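Local coordinates for protein botulinum neurotoxin type G (Clostridium botulinum, PDB 3MPP) that mediates adherence of the toxin to the host cell surface, a step toward delivering its light-chain protease into the cytosol, at residues G27-F32 against E46-T51; F40-S45 against V196-F201; V322-N327 against K372-F377. The protein carries 4 engineered substitutions. All blocks are in the same frame, centred on the assembly; numbering follows the deposited sequence.

From the N terminus, the chain runs through 27-32, then 40-45, then 46-51, and reaches 196-201 only much later. Contact 1 therefore closes a short loop when 46-51 comes back to 27-32, while contact 2 opens inside that loop and closes with 150 residues between its segments, so the two cross. They touch through Ser-48 with Asn-43 and Ile-31 with Lys-41. Contact 1 links connections between the two sheets of the N-terminal receptor-binding subdomain; contact 2 joins neighbouring strands within one of them. Contact 3 follows in series, closing a loop of 44 residues within the C-terminal trefoil subdomain, about 49 Å from contact 1 between centres.

Contact 1 of 3, residues G27-F32 against E46-T51; sequences GSDVIF and ENSNIT
Ser-48 and Asp-29 meet where two connections between the sheets of the N-terminal sandwich run side by side. The Ser-48 hydroxyl, anti to its own backbone N (chi1 -170°), is swung across so that OG donates to Asp-29 O at 2.7 Å, arriving from above the carbonyl plane. The small serine suits this buried place, because OG also accepts from the backbone N of Asn-43. The Asp-29 side chain lies alongside, its OD2 3.5 Å from Ser-48 CB. Asp-29 N in turn donates to Asn-47 O at 2.8 Å. At Gly-27 the absence of a side chain lets the same Asn-47 O come to 3.2 Å from CA, a C-H...O contact, while Gly-27 N makes an almost straight bond (175°) to Asn-49 O. On the outer side one water bridges Ser-28 N and Asn-47 OD1.

Beyond these polar atoms the contact becomes apolar. Val-30 directs CG2 over the Asn-49 backbone, 3.4 Å from its N, and toward Ile-50, and its CG1 sits 3.6 Å above the plane of the Phe-32 ring, offset toward the rim. Phe-32 brings CZ to 4.2 Å from Ile-50 CD1, approaching obliquely. The branched and aromatic side chains fill this end, where Phe-32 and Ile-50 also touch Phe-40 and the Phe-32 ring stacks with that of Tyr-9.

The hydrogen bonds across the contact join the two non-strand connections directly. The Ser-48 oxygen gives one hydrogen bond and receives another, which meets the needs of a buried hydroxyl and fixes its direction; the residues leaving one sheet for the other are thereby held to each other, with water joining in at the exposed margin.

Contact 2 of 3, residues F40-S45 against V196-F201; sequences FKLNNS and VWIKDF
An antiparallel strand pair in one sheet of the N-terminal receptor-binding sandwich forms this contact: 40-43 lies beside 196-201, their axes 4.7 Å apart at closest approach, joining sequence far apart in the chain. Phe-40 and Ile-198 are a hydrogen-bonded pair, each N-H meeting the other's carbonyl, as are Leu-42 and Val-196; Lys-41 and Trp-197 form the non-hydrogen-bonded pair between them.

The two faces of the sheet carry different chemistry. On the face of Phe-40, Leu-42, Val-196 and Ile-198, Leu-42 packs on Phe-184 and Leu-186, and Val-196 on Leu-186, of the other sheet. Phe-40 and Ile-198 lie side by side, pointing the same way. Phe-40 CG sits between the backbone N and the carbonyl carbon (chi1 68°). Ile-198 CB stands over one face of the Phe-40 ring, 3.7 Å above the plane and offset toward the rim, while Ile-198 CG2 touches CZ of Phe-40 at 3.6 Å. Leu-42 CG sits at the ring's edge, and Leu-42 CD1 reaches Ile-198 CD1 at 4.0 Å. Branched aliphatic and aromatic residues suit this buried face.

On the other face Lys-41 lays its extended chain across the Trp-197 indole. Lys-41 CB stands 3.5 Å above the centre of the six-membered ring, a CH-pi contact almost on the ring normal, and CD comes to 3.5 Å from Trp-197 CZ2. A long methylene chain suits such a flat surface, and the ammonium at its end is carried beyond the indole, where NZ forms a salt bridge to Glu-427 and a cation-pi contact to the Phe-195 ring.

The chemistry therefore divides by face: one is lined by hydrocarbon side chains, while on the other the salt bridge of Lys-41 links the N- and C-terminal subdomains, consistent with this strand pair lying near their junction.

Contact 3 of 3, residues V322-N327 against K372-F377; sequences VYVLVN and KTFGLF
Strands 322-325 and 373-377 run roughly antiparallel, their axes 137° apart in direction and 9.2 Å apart at closest approach. No hydrogen bond joins the segments, which meet through side chains apart from the Val-326 carbonyl oxygen at the Phe-374 ring.

Two phenylalanines serve the three valines. Phe-377 slides past Val-322 in the opposite direction, its CE2 3.7 Å from Val-322 CG1, and Val-324 CG2 approaches CE1 of the same ring at 4.1 Å. Val-324 faces both aromatics, since its CG1 meets Phe-374 CB, also at 4.1 Å. At the other end the Phe-374 ring, with CG beside the backbone N (chi1 -60°), touches Val-326, just past the strand end: CZ lies 3.7 Å from Val-326 CG1, and CE1 3.3 Å from Val-326 O. Compact beta-branched Val-322 and Val-324 suit the strand, and flat rings span the gap between backbones.

From neighbouring strands, Leu-335 and Cys-367 also touch Val-324, Cys-367 touches Phe-374, and Leu-335, Leu-350 and Ile-365 touch Phe-377. Phe-377 lies about 11 Å, side chain to side chain, from Trp-402, the probable ganglioside-binding residue. The contact is side-chain packing between non-adjacent strands of the C-terminal subdomain, whose fold is a beta-trefoil.

Contact 1 of 3, residues G27-F32 against E46-T51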
loop_
_atom_site.group_PDB
_atom_site.type_symbol
_atom_site.label_atom_id
_atom_site.label_comp_id
_atom_site.label_asym_id
_atom_site.label_seq_id
_atom_site.Cartn_x
_atom_site.Cartn_y
_atom_site.Cartn_z
ATOM N N GLY A 27 -25.292 -5.401 -1.838
ATOM C CA GLY A 27 -25.919 -4.705 -2.943
ATOM C C GLY A 27 -25.304 -5.117 -4.260
ATOM O O GLY A 27 -24.274 -5.783 -4.286
ATOM N N SER A 28 -25.920 -4.689 -5.354
ATOM C CA SER A 28 -25.461 -5.061 -6.687
ATOM C C SER A 28 -24.305 -4.198 -7.207
ATOM O O SER A 28 -23.708 -4.530 -8.229
ATOM C CB SER A 28 -26.626 -4.982 -7.670
ATOM O OG SER A 28 -27.142 -3.664 -7.734
ATOM N N ASP A 29 -24.000 -3.097 -6.514
ATOM C CA ASP A 29 -22.960 -2.165 -6.970
ATOM C C ASP A 29 -21.693 -2.241 -6.106
ATOM O O ASP A 29 -20.980 -1.247 -5.943
ATOM C CB ASP A 29 -23.504 -0.723 -7.029
ATOM C CG ASP A 29 -22.550 0.254 -7.738
ATOM O OD1 ASP A 29 -21.917 -0.124 -8.749
ATOM O OD2 ASP A 29 -22.447 1.411 -7.276
ATOM N N VAL A 30 -21.413 -3.423 -5.563
ATOM C CA VAL A 30 -20.163 -3.658 -4.841
ATOM C C VAL A 30 -19.219 -4.490 -5.709
ATOM O O VAL A 30 -19.637 -5.445 -6.353
ATOM C CB VAL A 30 -20.385 -4.388 -3.496
ATOM C CG1 VAL A 30 -19.047 -4.651 -2.804
ATOM C CG2 VAL A 30 -21.307 -3.577 -2.579
ATOM N N ILE A 31 -17.949 -4.110 -5.745
ATOM C CA ILE A 31 -16.952 -4.874 -6.485
ATOM C C ILE A 31 -16.084 -5.669 -5.514
ATOM O O ILE A 31 -15.652 -5.170 -4.475
ATOM C CB ILE A 31 -16.064 -3.968 -7.372
ATOM C CG1 ILE A 31 -16.871 -3.384 -8.532
ATOM C CG2 ILE A 31 -14.896 -4.762 -7.954
ATOM C CD1 ILE A 31 -17.837 -2.311 -8.128
ATOM N N PHE A 32 -15.834 -6.920 -5.856
ATOM C CA PHE A 32 -15.031 -7.784 -5.017
ATOM C C PHE A 32 -13.846 -8.269 -5.826
ATOM O O PHE A 32 -13.903 -8.329 -7.050
ATOM C CB PHE A 32 -15.830 -9.012 -4.572
ATOM C CG PHE A 32 -16.938 -8.713 -3.596
ATOM C CD1 PHE A 32 -16.668 -8.586 -2.247
ATOM C CD2 PHE A 32 -18.252 -8.596 -4.031
ATOM C CE1 PHE A 32 -17.680 -8.323 -1.344
ATOM C CE2 PHE A 32 -19.276 -8.344 -3.136
ATOM C CZ PHE A 32 -18.992 -8.204 -1.789
ATOM N N GLU A 46 -26.488 4.002 -3.522
ATOM C CA GLU A 46 -27.255 3.264 -2.530
ATOM C C GLU A 46 -27.152 1.766 -2.770
ATOM O O GLU A 46 -27.334 0.975 -1.852
ATOM C CB GLU A 46 -28.726 3.683 -2.577
ATOM C CG GLU A 46 -28.942 5.087 -2.092
ATOM C CD GLU A 46 -30.411 5.453 -2.012
ATOM O OE1 GLU A 46 -31.265 4.657 -2.473
ATOM O OE2 GLU A 46 -30.694 6.546 -1.490
ATOM N N ASN A 47 -26.866 1.370 -4.007
ATOM C CA ASN A 47 -26.759 -0.058 -4.311
ATOM C C ASN A 47 -25.379 -0.636 -4.077
ATOM O O ASN A 47 -25.145 -1.843 -4.252
ATOM C CB ASN A 47 -27.267 -0.347 -5.713
ATOM C CG ASN A 47 -28.784 -0.313 -5.774
ATOM O OD1 ASN A 47 -29.455 -1.064 -5.060
ATOM N ND2 ASN A 47 -29.332 0.580 -6.592
ATOM N N SER A 48 -24.469 0.231 -3.658
ATOM C CA SER A 48 -23.121 -0.198 -3.322
ATOM C C SER A 48 -23.041 -0.294 -1.809
ATOM O O SER A 48 -22.594 0.638 -1.134
ATOM C CB SER A 48 -22.081 0.808 -3.829
ATOM O OG SER A 48 -20.774 0.250 -3.704
ATOM N N ASN A 49 -23.510 -1.404 -1.264
ATOM C CA ASN A 49 -23.572 -1.527 0.182
ATOM C C ASN A 49 -23.438 -2.969 0.644
ATOM O O ASN A 49 -23.713 -3.904 -0.107
ATOM C CB ASN A 49 -24.876 -0.939 0.706
ATOM C CG ASN A 49 -26.066 -1.836 0.414
ATOM O OD1 ASN A 49 -26.576 -1.864 -0.705
ATOM N ND2 ASN A 49 -26.499 -2.590 1.418
ATOM N N ILE A 50 -22.999 -3.129 1.886
ATOM C CA ILE A 50 -22.958 -4.422 2.550
ATOM C C ILE A 50 -23.510 -4.210 3.936
ATOM O O ILE A 50 -23.139 -3.248 4.615
ATOM C CB ILE A 50 -21.524 -4.937 2.715
ATOM C CG1 ILE A 50 -20.859 -5.143 1.351
ATOM C CG2 ILE A 50 -21.498 -6.235 3.540
ATOM C CD1 ILE A 50 -19.387 -5.485 1.451
ATOM N N THR A 51 -24.410 -5.090 4.352
ATOM C CA THR A 51 -24.877 -5.085 5.727
ATOM C C THR A 51 -24.460 -6.396 6.385
ATOM O O THR A 51 -24.710 -7.479 5.855
ATOM C CB THR A 51 -26.408 -4.905 5.820
ATOM O OG1 THR A 51 -26.774 -3.612 5.322
ATOM C CG2 THR A 51 -26.871 -5.017 7.260
HETATM O O HOH W 1 -28.639 -3.717 -4.684
#

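Contact 2 of 3, residues F40-S45 against V196-F201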
loop_
_atom_site.group_PDB
_atom_site.type_symbol
_atom_site.label_atom_id
_atom_site.label_comp_id
_atom_site.label_asym_id
_atom_site.label_seq_id
_atom_site.Cartn_x
_atom_site.Cartn_y
_atom_site.Cartn_z
ATOM N N PHE A 40 -13.033 -5.561 -0.959
ATOM C CA PHE A 40 -14.225 -4.990 -1.591
ATOM C C PHE A 40 -14.187 -3.478 -1.771
ATOM O O PHE A 40 -13.573 -2.757 -0.993
ATOM C CB PHE A 40 -15.550 -5.434 -0.916
ATOM C CG PHE A 40 -15.754 -4.907 0.474
ATOM C CD1 PHE A 40 -16.322 -3.656 0.684
ATOM C CD2 PHE A 40 -15.429 -5.685 1.579
ATOM C CE1 PHE A 40 -16.541 -3.175 1.967
ATOM C CE2 PHE A 40 -15.635 -5.208 2.870
ATOM C CZ PHE A 40 -16.203 -3.946 3.065
ATOM N N LYS A 41 -14.874 -3.023 -2.811
ATOM C CA LYS A 41 -14.904 -1.620 -3.188
ATOM C C LYS A 41 -16.327 -1.075 -3.041
ATOM O O LYS A 41 -17.272 -1.597 -3.637
ATOM C CB LYS A 41 -14.444 -1.489 -4.642
ATOM C CG LYS A 41 -14.306 -0.066 -5.183
ATOM C CD LYS A 41 -13.945 -0.180 -6.681
ATOM C CE LYS A 41 -13.797 1.138 -7.392
ATOM N NZ LYS A 41 -13.451 0.882 -8.830
ATOM N N LEU A 42 -16.467 -0.025 -2.245
ATOM C CA LEU A 42 -17.721 0.724 -2.142
ATOM C C LEU A 42 -17.690 1.917 -3.086
ATOM O O LEU A 42 -16.791 2.753 -3.003
ATOM C CB LEU A 42 -17.923 1.218 -0.711
ATOM C CG LEU A 42 -17.937 0.162 0.401
ATOM C CD1 LEU A 42 -18.038 0.812 1.766
ATOM C CD2 LEU A 42 -19.090 -0.817 0.181
ATOM N N ASN A 43 -18.676 1.982 -3.977
ATOM C CA ASN A 43 -18.877 3.113 -4.879
ATOM C C ASN A 43 -19.913 4.053 -4.270
ATOM O O ASN A 43 -20.512 3.736 -3.239
ATOM C CB ASN A 43 -19.372 2.618 -6.248
ATOM C CG ASN A 43 -18.386 1.663 -6.927
ATOM O OD1 ASN A 43 -18.746 0.556 -7.348
ATOM N ND2 ASN A 43 -17.143 2.087 -7.030
ATOM N N ASN A 44 -20.133 5.206 -4.902
ATOM C CA ASN A 44 -21.043 6.187 -4.334
ATOM C C ASN A 44 -22.467 5.997 -4.840
ATOM O O ASN A 44 -22.951 6.770 -5.661
ATOM C CB ASN A 44 -20.578 7.623 -4.600
ATOM C CG ASN A 44 -21.312 8.631 -3.720
ATOM O OD1 ASN A 44 -22.163 8.251 -2.911
ATOM N ND2 ASN A 44 -20.992 9.910 -3.873
ATOM N N SER A 45 -23.120 4.955 -4.343
ATOM C CA SER A 45 -24.485 4.633 -4.736
ATOM C C SER A 45 -25.175 3.859 -3.619
ATOM O O SER A 45 -24.521 3.123 -2.867
ATOM C CB SER A 45 -24.481 3.801 -6.027
ATOM O OG SER A 45 -25.644 2.995 -6.139
ATOM N N VAL A 196 -14.100 3.632 -2.106
ATOM C CA VAL A 196 -13.210 3.273 -1.016
ATOM C C VAL A 196 -13.001 1.773 -1.079
ATOM O O VAL A 196 -13.967 1.030 -1.265
ATOM C CB VAL A 196 -13.839 3.597 0.375
ATOM C CG1 VAL A 196 -12.799 3.424 1.465
ATOM C CG2 VAL A 196 -14.416 5.003 0.405
ATOM N N TRP A 197 -11.756 1.320 -0.928
ATOM C CA TRP A 197 -11.476 -0.120 -0.853
ATOM C C TRP A 197 -11.301 -0.511 0.612
ATOM O O TRP A 197 -10.677 0.220 1.387
ATOM C CB TRP A 197 -10.199 -0.499 -1.639
ATOM C CG TRP A 197 -10.381 -0.614 -3.132
ATOM C CD1 TRP A 197 -10.145 0.357 -4.076
ATOM C CD2 TRP A 197 -10.816 -1.776 -3.852
ATOM N NE1 TRP A 197 -10.417 -0.137 -5.339
ATOM C CE2 TRP A 197 -10.821 -1.444 -5.226
ATOM C CE3 TRP A 197 -11.215 -3.070 -3.461
ATOM C CZ2 TRP A 197 -11.219 -2.354 -6.211
ATOM C CZ3 TRP A 197 -11.597 -3.971 -4.434
ATOM C CH2 TRP A 197 -11.596 -3.611 -5.799
ATOM N N ILE A 198 -11.831 -1.677 0.977
ATOM C CA ILE A 198 -11.704 -2.201 2.336
ATOM C C ILE A 198 -11.301 -3.681 2.294
ATOM O O ILE A 198 -11.730 -4.417 1.405
ATOM C CB ILE A 198 -13.039 -2.056 3.104
ATOM C CG1 ILE A 198 -13.328 -0.577 3.384
ATOM C CG2 ILE A 198 -13.005 -2.857 4.409
ATOM C CD1 ILE A 198 -14.759 -0.296 3.757
ATOM N N LYS A 199 -10.476 -4.110 3.246
ATOM C CA LYS A 199 -10.126 -5.514 3.373
ATOM C C LYS A 199 -9.890 -5.837 4.840
ATOM O O LYS A 199 -9.688 -4.938 5.654
ATOM C CB LYS A 199 -8.865 -5.851 2.556
ATOM C CG LYS A 199 -7.567 -5.298 3.138
ATOM C CD LYS A 199 -6.349 -5.811 2.351
ATOM C CE LYS A 199 -5.074 -5.066 2.717
ATOM N NZ LYS A 199 -3.842 -5.729 2.146
ATOM N N ASP A 200 -9.929 -7.125 5.162
ATOM C CA ASP A 200 -9.635 -7.613 6.505
ATOM C C ASP A 200 -10.444 -6.912 7.583
ATOM O O ASP A 200 -9.880 -6.486 8.586
ATOM C CB ASP A 200 -8.142 -7.445 6.815
ATOM C CG ASP A 200 -7.259 -8.279 5.911
ATOM O OD1 ASP A 200 -7.716 -9.338 5.434
ATOM O OD2 ASP A 200 -6.099 -7.877 5.685
ATOM N N PHE A 201 -11.756 -6.782 7.393
ATOM C CA PHE A 201 -12.557 -6.158 8.438
ATOM C C PHE A 201 -12.818 -7.140 9.582
ATOM O O PHE A 201 -13.277 -8.263 9.359
ATOM C CB PHE A 201 -13.876 -5.587 7.914
ATOM C CG PHE A 201 -14.679 -4.886 8.978
ATOM C CD1 PHE A 201 -14.547 -3.524 9.179
ATOM C CD2 PHE A 201 -15.536 -5.602 9.805
ATOM C CE1 PHE A 201 -15.268 -2.884 10.174
ATOM C CE2 PHE A 201 -16.257 -4.965 10.795
ATOM C CZ PHE A 201 -16.126 -3.608 10.980
#

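Contact 3 of 3, residues V322-N327 against K372-F377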
loop_
_atom_site.group_PDB
_atom_site.type_symbol
_atom_site.label_atom_id
_atom_site.label_comp_id
_atom_site.label_asym_id
_atom_site.label_seq_id
_atom_site.Cartn_x
_atom_site.Cartn_y
_atom_site.Cartn_z
ATOM N N VAL A 322 17.125 -5.822 -18.532
ATOM C CA VAL A 322 18.206 -5.462 -17.637
ATOM C C VAL A 322 19.253 -6.568 -17.618
ATOM O O VAL A 322 18.918 -7.729 -17.401
ATOM C CB VAL A 322 17.685 -5.223 -16.201
ATOM C CG1 VAL A 322 18.840 -4.898 -15.273
ATOM C CG2 VAL A 322 16.621 -4.082 -16.178
ATOM N N TYR A 323 20.515 -6.204 -17.849
ATOM C CA TYR A 323 21.619 -7.168 -17.784
ATOM C C TYR A 323 22.680 -6.798 -16.754
ATOM O O TYR A 323 23.000 -5.624 -16.550
ATOM C CB TYR A 323 22.284 -7.375 -19.154
ATOM C CG TYR A 323 21.413 -8.093 -20.162
ATOM C CD1 TYR A 323 21.466 -9.471 -20.304
ATOM C CD2 TYR A 323 20.526 -7.383 -20.963
ATOM C CE1 TYR A 323 20.671 -10.130 -21.235
ATOM C CE2 TYR A 323 19.720 -8.025 -21.883
ATOM C CZ TYR A 323 19.797 -9.396 -22.017
ATOM O OH TYR A 323 18.978 -10.015 -22.924
ATOM N N VAL A 324 23.236 -7.822 -16.126
ATOM C CA VAL A 324 24.337 -7.651 -15.207
ATOM C C VAL A 324 25.663 -8.024 -15.881
ATOM O O VAL A 324 25.772 -9.082 -16.501
ATOM C CB VAL A 324 24.121 -8.522 -13.964
ATOM C CG1 VAL A 324 25.391 -8.557 -13.100
ATOM C CG2 VAL A 324 22.940 -7.988 -13.170
ATOM N N LEU A 325 26.667 -7.162 -15.758
ATOM C CA LEU A 325 27.983 -7.495 -16.290
ATOM C C LEU A 325 28.630 -8.540 -15.385
ATOM O O LEU A 325 29.023 -8.234 -14.270
ATOM C CB LEU A 325 28.848 -6.236 -16.393
ATOM C CG LEU A 325 28.706 -5.492 -17.724
ATOM C CD1 LEU A 325 27.324 -4.880 -17.852
ATOM C CD2 LEU A 325 29.789 -4.427 -17.884
ATOM N N VAL A 326 28.739 -9.774 -15.860
ATOM C CA VAL A 326 29.187 -10.870 -14.996
ATOM C C VAL A 326 30.685 -10.928 -14.725
ATOM O O VAL A 326 31.103 -11.466 -13.707
ATOM C CB VAL A 326 28.732 -12.246 -15.520
ATOM C CG1 VAL A 326 27.253 -12.430 -15.268
ATOM C CG2 VAL A 326 29.059 -12.393 -16.987
ATOM N N ASN A 327 31.486 -10.369 -15.622
ATOM C CA ASN A 327 32.934 -10.439 -15.486
ATOM C C ASN A 327 33.547 -9.139 -14.982
ATOM O O ASN A 327 34.685 -8.818 -15.308
ATOM C CB ASN A 327 33.591 -10.842 -16.812
ATOM C CG ASN A 327 33.286 -12.283 -17.204
ATOM O OD1 ASN A 327 33.139 -12.599 -18.386
ATOM N ND2 ASN A 327 33.183 -13.160 -16.207
ATOM N N LYS A 372 28.535 -17.538 -7.272
ATOM C CA LYS A 372 29.027 -16.178 -7.407
ATOM C C LYS A 372 27.871 -15.192 -7.205
ATOM O O LYS A 372 26.896 -15.211 -7.955
ATOM C CB LYS A 372 29.652 -15.985 -8.791
ATOM C CG LYS A 372 30.855 -15.044 -8.828
ATOM C CD LYS A 372 30.481 -13.614 -8.457
ATOM C CE LYS A 372 31.700 -12.690 -8.495
ATOM N NZ LYS A 372 31.340 -11.254 -8.276
ATOM N N THR A 373 27.994 -14.336 -6.194
ATOM C CA THR A 373 26.989 -13.319 -5.917
ATOM C C THR A 373 27.464 -11.999 -6.516
ATOM O O THR A 373 28.593 -11.578 -6.275
ATOM C CB THR A 373 26.767 -13.144 -4.392
ATOM O OG1 THR A 373 26.432 -14.406 -3.801
ATOM C CG2 THR A 373 25.644 -12.151 -4.121
ATOM N N PHE A 374 26.614 -11.349 -7.302
ATOM C CA PHE A 374 27.006 -10.096 -7.947
ATOM C C PHE A 374 26.573 -8.854 -7.162
ATOM O O PHE A 374 27.045 -7.753 -7.426
ATOM C CB PHE A 374 26.524 -10.050 -9.405
ATOM C CG PHE A 374 27.086 -11.156 -10.251
ATOM C CD1 PHE A 374 28.431 -11.173 -10.585
ATOM C CD2 PHE A 374 26.282 -12.193 -10.686
ATOM C CE1 PHE A 374 28.960 -12.199 -11.341
ATOM C CE2 PHE A 374 26.808 -13.223 -11.450
ATOM C CZ PHE A 374 28.150 -13.223 -11.777
ATOM N N GLY A 375 25.681 -9.046 -6.194
ATOM C CA GLY A 375 25.204 -7.953 -5.366
ATOM C C GLY A 375 23.714 -7.685 -5.511
ATOM O O GLY A 375 22.995 -8.490 -6.100
ATOM N N LEU A 376 23.263 -6.562 -4.954
ATOM C CA LEU A 376 21.872 -6.133 -5.064
ATOM C C LEU A 376 21.785 -4.920 -5.994
ATOM O O LEU A 376 22.754 -4.148 -6.110
ATOM C CB LEU A 376 21.321 -5.769 -3.669
ATOM C CG LEU A 376 21.298 -6.895 -2.625
ATOM C CD1 LEU A 376 20.650 -6.401 -1.276
ATOM C CD2 LEU A 376 20.550 -8.079 -3.195
ATOM N N PHE A 377 20.648 -4.762 -6.674
ATOM C CA PHE A 377 20.383 -3.547 -7.448
ATOM C C PHE A 377 20.268 -2.353 -6.510
ATOM O O PHE A 377 19.684 -2.443 -5.419
ATOM C CB PHE A 377 19.060 -3.648 -8.223
ATOM C CG PHE A 377 19.119 -4.507 -9.456
ATOM C CD1 PHE A 377 20.081 -5.509 -9.602
ATOM C CD2 PHE A 377 18.163 -4.349 -10.455
ATOM C CE1 PHE A 377 20.122 -6.294 -10.749
ATOM C CE2 PHE A 377 18.195 -5.140 -11.600
ATOM C CZ PHE A 377 19.171 -6.107 -11.751
#